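Local atomic coordinates of putative exported protein (Burkholderia pseudomallei, PDB entry 4JGB), a protein that is of uncertain function but has a Rossmann-type NAD(P)-binding fold and may act as a nicotinamide-dependent oxidoreductase. Residues T14-S19 with I186-Y191; A51-P56 with K88-G93; Q118-E123 with A135-Y140. All blocks are in the same frame, centred on the assembly; numbering follows the deposited sequence.

Interaction 1 (T14-S19 with I186-Y191). With SO4 (sulfate ion), chain D; EDO (1,2-ethanediol), chain C.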
loop_
_atom_site.group_PDB
_atom_site.type_symbol
_atom_site.label_atom_id
_atom_site.label_comp_id
_atom_site.label_asym_id
_atom_site.label_seq_id
_atom_site.Cartn_x
_atom_site.Cartn_y
_atom_site.Cartn_z
ATOM N N THR A 14 -12.704 1.369 1.249
ATOM C CA THR A 14 -13.869 1.048 0.420
ATOM C C THR A 14 -13.452 0.800 -1.014
ATOM O O THR A 14 -14.297 0.473 -1.852
ATOM C CB THR A 14 -14.946 2.154 0.361
ATOM O OG1 THR A 14 -14.395 3.332 -0.242
ATOM C CG2 THR A 14 -15.457 2.503 1.707
ATOM N N GLY A 15 -12.160 0.972 -1.308
ATOM C CA GLY A 15 -11.668 0.771 -2.662
ATOM C C GLY A 15 -11.668 -0.703 -3.047
ATOM O O GLY A 15 -11.944 -1.587 -2.235
ATOM N N MET A 16 -11.376 -0.944 -4.309
ATOM C CA MET A 16 -11.264 -2.260 -4.882
ATOM C C MET A 16 -10.107 -3.010 -4.177
ATOM O O MET A 16 -10.252 -4.187 -3.756
ATOM C CB MET A 16 -11.030 -2.061 -6.397
ATOM C CG MET A 16 -11.116 -3.303 -7.233
ATOM S SD MET A 16 -9.556 -4.178 -7.040
ATOM C CE MET A 16 -8.546 -3.395 -8.287
ATOM N N ILE A 17 -8.973 -2.327 -4.015
ATOM C CA ILE A 17 -7.833 -2.911 -3.281
ATOM C C ILE A 17 -8.043 -2.878 -1.773
ATOM O O ILE A 17 -7.794 -3.870 -1.053
ATOM C CB ILE A 17 -6.502 -2.208 -3.631
ATOM C CG1 ILE A 17 -6.224 -2.351 -5.135
ATOM C CG2 ILE A 17 -5.359 -2.780 -2.781
ATOM C CD1 ILE A 17 -4.956 -1.626 -5.619
ATOM N N GLY A 18 -8.494 -1.727 -1.294
ATOM C CA GLY A 18 -8.617 -1.495 0.134
ATOM C C GLY A 18 -9.644 -2.388 0.813
ATOM O O GLY A 18 -9.392 -2.885 1.907
ATOM N N SER A 19 -10.802 -2.576 0.190
ATOM C CA SER A 19 -11.842 -3.464 0.742
ATOM C C SER A 19 -11.349 -4.919 0.897
ATOM O O SER A 19 -11.722 -5.622 1.836
ATOM C CB SER A 19 -13.084 -3.423 -0.138
ATOM O OG SER A 19 -12.803 -3.987 -1.423
ATOM N N ILE A 186 -1.524 -9.679 -10.817
ATOM C CA ILE A 186 -1.906 -10.183 -9.501
ATOM C C ILE A 186 -3.401 -9.911 -9.335
ATOM O O ILE A 186 -3.862 -8.834 -9.704
ATOM C CB ILE A 186 -1.053 -9.548 -8.355
ATOM C CG1 ILE A 186 -1.161 -10.360 -7.048
ATOM C CG2 ILE A 186 -1.494 -8.111 -8.043
ATOM C CD1 ILE A 186 -0.418 -11.673 -7.045
ATOM N N SER A 187 -4.148 -10.867 -8.776
ATOM C CA SER A 187 -5.547 -10.614 -8.427
ATOM C C SER A 187 -5.532 -9.743 -7.179
ATOM O O SER A 187 -4.563 -9.740 -6.415
ATOM C CB SER A 187 -6.330 -11.911 -8.155
ATOM O OG SER A 187 -6.078 -12.381 -6.829
ATOM N N ALA A 188 -6.605 -8.979 -6.992
ATOM C CA ALA A 188 -6.682 -8.047 -5.897
ATOM C C ALA A 188 -6.751 -8.833 -4.560
ATOM O O ALA A 188 -6.211 -8.413 -3.542
ATOM C CB ALA A 188 -7.885 -7.104 -6.100
ATOM N N GLU A 189 -7.380 -9.999 -4.605
ATOM C CA GLU A 189 -7.507 -10.889 -3.448
ATOM C C GLU A 189 -6.119 -11.395 -3.076
ATOM O O GLU A 189 -5.763 -11.409 -1.887
ATOM C CB GLU A 189 -8.436 -12.109 -3.758
ATOM C CG GLU A 189 -9.936 -11.819 -4.009
ATOM C CD GLU A 189 -10.193 -11.048 -5.302
ATOM O OE1 GLU A 189 -9.284 -11.042 -6.169
ATOM O OE2 GLU A 189 -11.299 -10.424 -5.425
ATOM N N ASP A 190 -5.359 -11.871 -4.075
ATOM C CA ASP A 190 -3.990 -12.316 -3.806
ATOM C C ASP A 190 -3.071 -11.176 -3.343
ATOM O O ASP A 190 -2.271 -11.370 -2.429
ATOM C CB ASP A 190 -3.386 -13.104 -4.970
ATOM C CG ASP A 190 -3.888 -14.547 -4.997
ATOM O OD1 ASP A 190 -4.205 -15.086 -3.911
ATOM O OD2 ASP A 190 -3.984 -15.134 -6.096
ATOM N N TYR A 191 -3.163 -10.007 -3.974
ATOM C CA TYR A 191 -2.390 -8.847 -3.503
ATOM C C TYR A 191 -2.686 -8.559 -2.022
ATOM O O TYR A 191 -1.762 -8.310 -1.215
ATOM C CB TYR A 191 -2.664 -7.612 -4.370
ATOM C CG TYR A 191 -1.996 -6.357 -3.844
ATOM C CD1 TYR A 191 -0.709 -5.988 -4.272
ATOM C CD2 TYR A 191 -2.685 -5.490 -2.971
ATOM C CE1 TYR A 191 -0.113 -4.816 -3.799
ATOM C CE2 TYR A 191 -2.088 -4.331 -2.478
ATOM C CZ TYR A 191 -0.813 -4.002 -2.894
ATOM O OH TYR A 191 -0.246 -2.839 -2.426
HETATM S S SO4 D . -9.145 1.490 -5.843
HETATM O O1 SO4 D . -8.402 0.355 -5.203
HETATM O O2 SO4 D . -10.629 1.334 -5.788
HETATM O O3 SO4 D . -8.785 2.797 -5.196
HETATM O O4 SO4 D . -8.727 1.596 -7.269
HETATM C C1 EDO C . -13.026 5.604 0.717
HETATM O O1 EDO C . -12.274 4.379 0.861
HETATM C C2 EDO C . -13.593 5.979 2.076
HETATM O O2 EDO C . -13.006 5.050 2.989
#

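Interaction 2 (A51-P56 with K88-G93)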
loop_
_atom_site.group_PDB
_atom_site.type_symbol
_atom_site.label_atom_id
_atom_site.label_comp_id
_atom_site.label_asym_id
_atom_site.label_seq_id
_atom_site.Cartn_x
_atom_site.Cartn_y
_atom_site.Cartn_z
ATOM N N ALA A 51 -11.411 10.314 10.604
ATOM C CA ALA A 51 -10.030 10.760 10.541
ATOM C C ALA A 51 -9.814 11.504 9.239
ATOM O O ALA A 51 -10.285 11.069 8.174
ATOM C CB ALA A 51 -9.060 9.581 10.655
ATOM N N ASP A 52 -9.121 12.635 9.340
ATOM C CA ASP A 52 -8.737 13.408 8.185
ATOM C C ASP A 52 -7.246 13.283 8.058
ATOM O O ASP A 52 -6.484 13.841 8.864
ATOM C CB ASP A 52 -9.140 14.879 8.321
ATOM C CG ASP A 52 -8.517 15.773 7.223
ATOM O OD1 ASP A 52 -8.034 15.227 6.203
ATOM O OD2 ASP A 52 -8.526 17.021 7.380
ATOM N N LEU A 53 -6.854 12.558 7.021
ATOM C CA LEU A 53 -5.477 12.288 6.691
ATOM C C LEU A 53 -4.589 13.548 6.725
ATOM O O LEU A 53 -3.481 13.532 7.262
ATOM C CB LEU A 53 -5.451 11.621 5.309
ATOM C CG LEU A 53 -4.163 10.932 4.842
ATOM C CD1 LEU A 53 -3.523 10.133 5.974
ATOM C CD2 LEU A 53 -4.462 10.043 3.655
ATOM N N PHE A 54 -5.105 14.653 6.197
ATOM C CA PHE A 54 -4.306 15.849 6.014
ATOM C C PHE A 54 -4.433 16.842 7.182
ATOM O O PHE A 54 -3.960 17.978 7.093
ATOM C CB PHE A 54 -4.668 16.495 4.666
ATOM C CG PHE A 54 -4.469 15.578 3.478
ATOM C CD1 PHE A 54 -3.204 15.057 3.179
ATOM C CD2 PHE A 54 -5.539 15.241 2.647
ATOM C CE1 PHE A 54 -3.014 14.216 2.084
ATOM C CE2 PHE A 54 -5.356 14.409 1.545
ATOM C CZ PHE A 54 -4.093 13.894 1.266
ATOM N N ASP A 55 -5.074 16.412 8.273
ATOM C CA ASP A 55 -5.231 17.256 9.453
ATOM C C ASP A 55 -4.374 16.665 10.552
ATOM O O ASP A 55 -4.727 15.627 11.112
ATOM C CB ASP A 55 -6.705 17.349 9.868
ATOM C CG ASP A 55 -6.930 18.116 11.175
ATOM O OD1 ASP A 55 -5.987 18.656 11.787
ATOM O OD2 ASP A 55 -8.098 18.183 11.603
ATOM N N PRO A 56 -3.243 17.334 10.869
ATOM C CA PRO A 56 -2.178 16.820 11.749
ATOM C C PRO A 56 -2.705 16.134 13.011
ATOM O O PRO A 56 -2.411 14.954 13.240
ATOM C CB PRO A 56 -1.370 18.084 12.103
ATOM C CG PRO A 56 -2.231 19.250 11.706
ATOM C CD PRO A 56 -3.007 18.749 10.525
ATOM N N LYS A 88 3.625 11.479 3.199
ATOM C CA LYS A 88 4.156 12.419 4.170
ATOM C C LYS A 88 3.259 12.521 5.396
ATOM O O LYS A 88 3.738 12.540 6.547
ATOM C CB LYS A 88 4.356 13.803 3.556
ATOM C CG LYS A 88 5.495 13.866 2.547
ATOM C CD LYS A 88 5.936 15.304 2.222
ATOM C CE LYS A 88 7.101 15.256 1.233
ATOM N NZ LYS A 88 7.773 16.557 0.920
ATOM N N ALA A 89 1.956 12.588 5.150
ATOM C CA ALA A 89 0.988 12.756 6.246
ATOM C C ALA A 89 0.913 11.492 7.080
ATOM O O ALA A 89 0.774 11.550 8.299
ATOM C CB ALA A 89 -0.390 13.152 5.709
ATOM N N LEU A 90 1.026 10.342 6.418
ATOM C CA LEU A 90 1.059 9.058 7.110
ATOM C C LEU A 90 2.252 8.949 8.039
ATOM O O LEU A 90 2.102 8.560 9.193
ATOM C CB LEU A 90 1.109 7.887 6.126
ATOM C CG LEU A 90 -0.202 7.328 5.579
ATOM C CD1 LEU A 90 0.137 6.062 4.822
ATOM C CD2 LEU A 90 -1.194 7.027 6.693
ATOM N N VAL A 91 3.430 9.265 7.516
ATOM C CA VAL A 91 4.674 9.176 8.283
ATOM C C VAL A 91 4.610 10.115 9.477
ATOM O O VAL A 91 4.982 9.725 10.588
ATOM C CB VAL A 91 5.902 9.547 7.432
ATOM C CG1 VAL A 91 7.117 9.783 8.322
ATOM C CG2 VAL A 91 6.184 8.483 6.384
ATOM N N ASP A 92 4.139 11.345 9.258
ATOM C CA ASP A 92 4.070 12.333 10.371
ATOM C C ASP A 92 3.084 11.867 11.469
ATOM O O ASP A 92 3.378 11.911 12.676
ATOM C CB ASP A 92 3.694 13.721 9.822
ATOM C CG ASP A 92 3.506 14.746 10.913
ATOM O OD1 ASP A 92 4.451 14.945 11.696
ATOM O OD2 ASP A 92 2.406 15.340 11.002
ATOM N N GLY A 93 1.914 11.401 11.035
ATOM C CA GLY A 93 0.913 10.818 11.938
ATOM C C GLY A 93 1.469 9.647 12.718
ATOM O O GLY A 93 1.327 9.585 13.937
#

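Interaction 3 (Q118-E123 with A135-Y140)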
loop_
_atom_site.group_PDB
_atom_site.type_symbol
_atom_site.label_atom_id
_atom_site.label_comp_id
_atom_site.label_asym_id
_atom_site.label_seq_id
_atom_site.Cartn_x
_atom_site.Cartn_y
_atom_site.Cartn_z
ATOM N N GLN A 118 13.371 1.859 -13.827
ATOM C CA GLN A 118 11.997 1.586 -13.462
ATOM C C GLN A 118 11.065 1.355 -14.678
ATOM O O GLN A 118 11.309 1.866 -15.772
ATOM C CB GLN A 118 11.457 2.722 -12.621
ATOM C CG GLN A 118 12.069 2.780 -11.209
ATOM C CD GLN A 118 11.466 3.882 -10.344
ATOM O OE1 GLN A 118 10.685 4.723 -10.830
ATOM N NE2 GLN A 118 11.806 3.873 -9.037
ATOM N N LEU A 119 9.992 0.595 -14.445
ATOM C CA LEU A 119 9.018 0.291 -15.474
ATOM C C LEU A 119 8.476 1.540 -16.217
ATOM O O LEU A 119 8.323 1.527 -17.444
ATOM C CB LEU A 119 7.854 -0.522 -14.879
ATOM C CG LEU A 119 6.793 -1.038 -15.870
ATOM C CD1 LEU A 119 7.359 -1.937 -16.953
ATOM C CD2 LEU A 119 5.675 -1.730 -15.091
ATOM N N VAL A 120 8.184 2.607 -15.468
ATOM C CA VAL A 120 7.590 3.819 -16.073
ATOM C C VAL A 120 8.478 4.343 -17.205
ATOM O O VAL A 120 7.981 4.928 -18.176
ATOM C CB VAL A 120 7.371 4.936 -15.032
ATOM C CG1 VAL A 120 8.699 5.346 -14.384
ATOM C CG2 VAL A 120 6.677 6.154 -15.670
ATOM N N ASP A 121 9.788 4.089 -17.108
ATOM C CA ASP A 121 10.702 4.627 -18.122
ATOM C C ASP A 121 10.959 3.682 -19.293
ATOM O O ASP A 121 11.778 4.017 -20.148
ATOM C CB ASP A 121 12.022 5.093 -17.503
ATOM C CG ASP A 121 11.826 6.272 -16.593
ATOM O OD1 ASP A 121 10.996 7.149 -16.960
ATOM O OD2 ASP A 121 12.437 6.301 -15.498
ATOM N N THR A 122 10.277 2.527 -19.318
ATOM C CA THR A 122 10.490 1.507 -20.369
ATOM C C THR A 122 9.759 1.853 -21.667
ATOM O O THR A 122 8.830 2.660 -21.671
ATOM C CB THR A 122 10.157 0.043 -19.922
ATOM O OG1 THR A 122 8.782 -0.090 -19.494
ATOM C CG2 THR A 122 11.108 -0.400 -18.833
ATOM N N GLU A 123 10.201 1.264 -22.768
ATOM C CA GLU A 123 9.526 1.461 -24.035
ATOM C C GLU A 123 8.158 0.777 -24.043
ATOM O O GLU A 123 8.015 -0.365 -23.667
ATOM C CB GLU A 123 10.413 1.041 -25.225
ATOM C CG GLU A 123 11.526 2.036 -25.527
ATOM C CD GLU A 123 10.993 3.388 -25.969
ATOM O OE1 GLU A 123 10.689 3.531 -27.160
ATOM O OE2 GLU A 123 10.891 4.323 -25.136
ATOM N N ALA A 135 4.523 10.232 -9.489
ATOM C CA ALA A 135 4.116 10.552 -8.107
ATOM C C ALA A 135 4.478 9.404 -7.138
ATOM O O ALA A 135 5.006 9.661 -6.043
ATOM C CB ALA A 135 2.627 10.842 -8.053
ATOM N N HIS A 136 4.237 8.140 -7.532
ATOM C CA HIS A 136 4.678 7.037 -6.660
ATOM C C HIS A 136 6.190 7.039 -6.473
ATOM O O HIS A 136 6.669 6.819 -5.351
ATOM C CB HIS A 136 4.211 5.660 -7.157
ATOM C CG HIS A 136 2.755 5.447 -6.976
ATOM N ND1 HIS A 136 2.166 5.414 -5.727
ATOM C CD2 HIS A 136 1.757 5.308 -7.870
ATOM C CE1 HIS A 136 0.865 5.234 -5.865
ATOM N NE2 HIS A 136 0.594 5.160 -7.158
ATOM N N ARG A 137 6.924 7.299 -7.560
ATOM C CA ARG A 137 8.378 7.373 -7.491
ATOM C C ARG A 137 8.853 8.353 -6.440
ATOM O O ARG A 137 9.756 8.028 -5.681
ATOM C CB ARG A 137 8.998 7.755 -8.829
ATOM C CG ARG A 137 10.462 8.192 -8.705
ATOM C CD ARG A 137 11.008 8.705 -10.035
ATOM N NE ARG A 137 11.149 7.612 -11.003
ATOM C CZ ARG A 137 11.371 7.784 -12.305
ATOM N NH1 ARG A 137 11.472 9.008 -12.811
ATOM N NH2 ARG A 137 11.464 6.726 -13.103
ATOM N N ASP A 138 8.242 9.542 -6.409
ATOM C CA ASP A 138 8.570 10.566 -5.403
ATOM C C ASP A 138 8.136 10.197 -3.980
ATOM O O ASP A 138 8.842 10.481 -3.029
ATOM C CB ASP A 138 7.944 11.901 -5.790
ATOM C CG ASP A 138 8.502 12.464 -7.096
ATOM O OD1 ASP A 138 9.558 11.959 -7.597
ATOM O OD2 ASP A 138 7.859 13.407 -7.617
ATOM N N ALA A 139 6.959 9.591 -3.841
ATOM C CA ALA A 139 6.507 9.033 -2.564
ATOM C C ALA A 139 7.553 8.048 -2.030
ATOM O O ALA A 139 8.003 8.165 -0.889
ATOM C CB ALA A 139 5.153 8.355 -2.717
ATOM N N TYR A 140 7.963 7.102 -2.867
ATOM C CA TYR A 140 9.033 6.168 -2.496
ATOM C C TYR A 140 10.357 6.901 -2.209
ATOM O O TYR A 140 11.022 6.602 -1.236
ATOM C CB TYR A 140 9.241 5.092 -3.564
ATOM C CG TYR A 140 10.385 4.171 -3.203
ATOM C CD1 TYR A 140 10.218 3.189 -2.228
ATOM C CD2 TYR A 140 11.650 4.297 -3.812
ATOM C CE1 TYR A 140 11.257 2.345 -1.867
ATOM C CE2 TYR A 140 12.702 3.447 -3.452
ATOM C CZ TYR A 140 12.491 2.472 -2.480
ATOM O OH TYR A 140 13.486 1.609 -2.098
HETATM O O HOH W 1 11.445 9.420 -15.574
#

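Interaction 1 (T14-S19 with I186-Y191)
Ile17 and Ala188 bring their CA atoms within 5.9 Å of each other where the first turns of two helices, 16-27 and 188-201, come side by side. Helix 188-201 is capped at its start: Ser187 is the N-cap residue, and its OG accepts from Asp190 N at 2.9 Å. On the other side, Gly15 O takes two donors, Ser19 N and Ser19 OG, which tie the glycine to the first helical turn.

The contact is small and apolar. Met16 has CG anti to its backbone nitrogen (chi1 -170°) and then bends at both following torsions, a course that lays SD against Ala188 CB at 3.5 Å. One turn further along the second helix lies Tyr191, whose ring atom CE2 is met obliquely by the branch methyl CG2 of Ile17 at 3.6 Å. The far end of this tyrosine is held separately, through OH on Phe154 O, and Ile160 of strand 159-161 packs on both Ile17 and Tyr191.

No hydrogen bond crosses between the segments. Two backbone amides of 14-19 serve an anion instead: Met16 N donates to sulfate O2 at 2.8 Å and Ile17 N to O1 at 3.0 Å, both nearly straight, while Gly74, Lys76 and Gln77 complete the sulfate site. Gly15 and Gly18 belong to the glycine-rich GxxGxxG signature, and the sulfate probably marks where a dinucleotide phosphate would bind. The chemistry thus divides the segment, with carbon and sulfur facing the neighbouring helix and amides at a helix start, whose dipole would favour negative charge, facing the anion.

Interaction 2 (A51-P56 with K88-G93)
Leu53 and Leu90 meet through one methyl each, CD1 to CD2 at 3.9 Å, with the two side chains running at a slant to one another. Leu53 reaches across because its CG stands anti to the backbone nitrogen (chi1 -166°), which carries the branch toward helix 83-97. Ala89, the residue before Leu90, points its methyl at the loop and touches two neighbours. Its CB lies 3.5 Å from Leu53 O and 4.2 Å from Phe54 CD1, the phenyl ring being met obliquely. Phe54 leaves the backbone away from the helix, yet its ring reaches Ala89 and also touches Ala85 and Val86 a turn earlier. Leu53 and Leu90 instead face inward, and both pack on Phe11 of strand 7-11.

The loop owes its shape to a type I turn from Asp52 to Asp55, closed by Asp55 N on Asp52 O at 3.0 Å. Within it Asp52 OD1 accepts from Phe54 N, also at 3.0 Å, an Asx turn in which the amide sits 62° out of the carboxylate plane. The two bonds hold the bend from which Leu53 and Phe54 both reach the helix.

Asp55 then provides the N-cap position of helix 56-63. The contact therefore packs the connection following strand 47-50, the outermost strand on the parallel side of the mixed sheet, onto a sheet-covering helix, as expected of a Rossmann fold.

Interaction 3 (Q118-E123 with A135-Y140)
Gln118 and Arg137 face each other with their CA atoms 9.1 Å apart, a gap between the end of a short strand with its following 3-10 turn, 119-121, and helix 130-143, bridged entirely by side chains. Arg137 runs out from the helix and bends at its third torsion (chi3 -69°), presenting the guanidinium edge to the loop. Two of its nitrogens grip one oxygen side-on: Arg137 NE reaches Gln118 OE1 at 2.9 Å and Arg137 NH2 the same atom at 3.1 Å. Both donors stand on one face of the amide, about 46° above its carbonyl plane, while OE1 lies close to the guanidinium plane.

Arg137 NH2 also forms a short salt bridge with Asp121 OD2, at 2.6 Å, the carboxylate turned 49° from the guanidinium. A water accepting from Arg137 NH1 at 2.8 Å donates to Asp121 OD1, a second link between the charges. Gln118, Asp121 and the water meet the guanidinium at its edge, probably limiting its rotation; Val120 CG1 approaches Arg137 NH2 obliquely, to 3.3 Å.

Around this cluster, Val120 packs on Lys130 and Ala133 of the same helix, whose other sides meet helix 83-97 through Ala135 and strand 150-155 through Tyr140.

Interaction 1 joins segments 167 residues apart, and both other contacts are nested within the chain it closes; interactions 2 and 3 follow one another in series. The centres are well spread, 23 Å between 1 and 2, 21 Å between 1 and 3, and 24 Å between 2 and 3. None touch, although the nearest atoms of 2 and 3 are about 7 Å apart. These two are linked through packing of helix 83-97 against helix 130-143, whereas interactions 1 and 2 lie on opposite sides of the chain's centre. Interaction 1 borders the probable dinucleotide phosphate site; in interaction 2, the Leu53 side chain is about 6 Å from another bound sulfate.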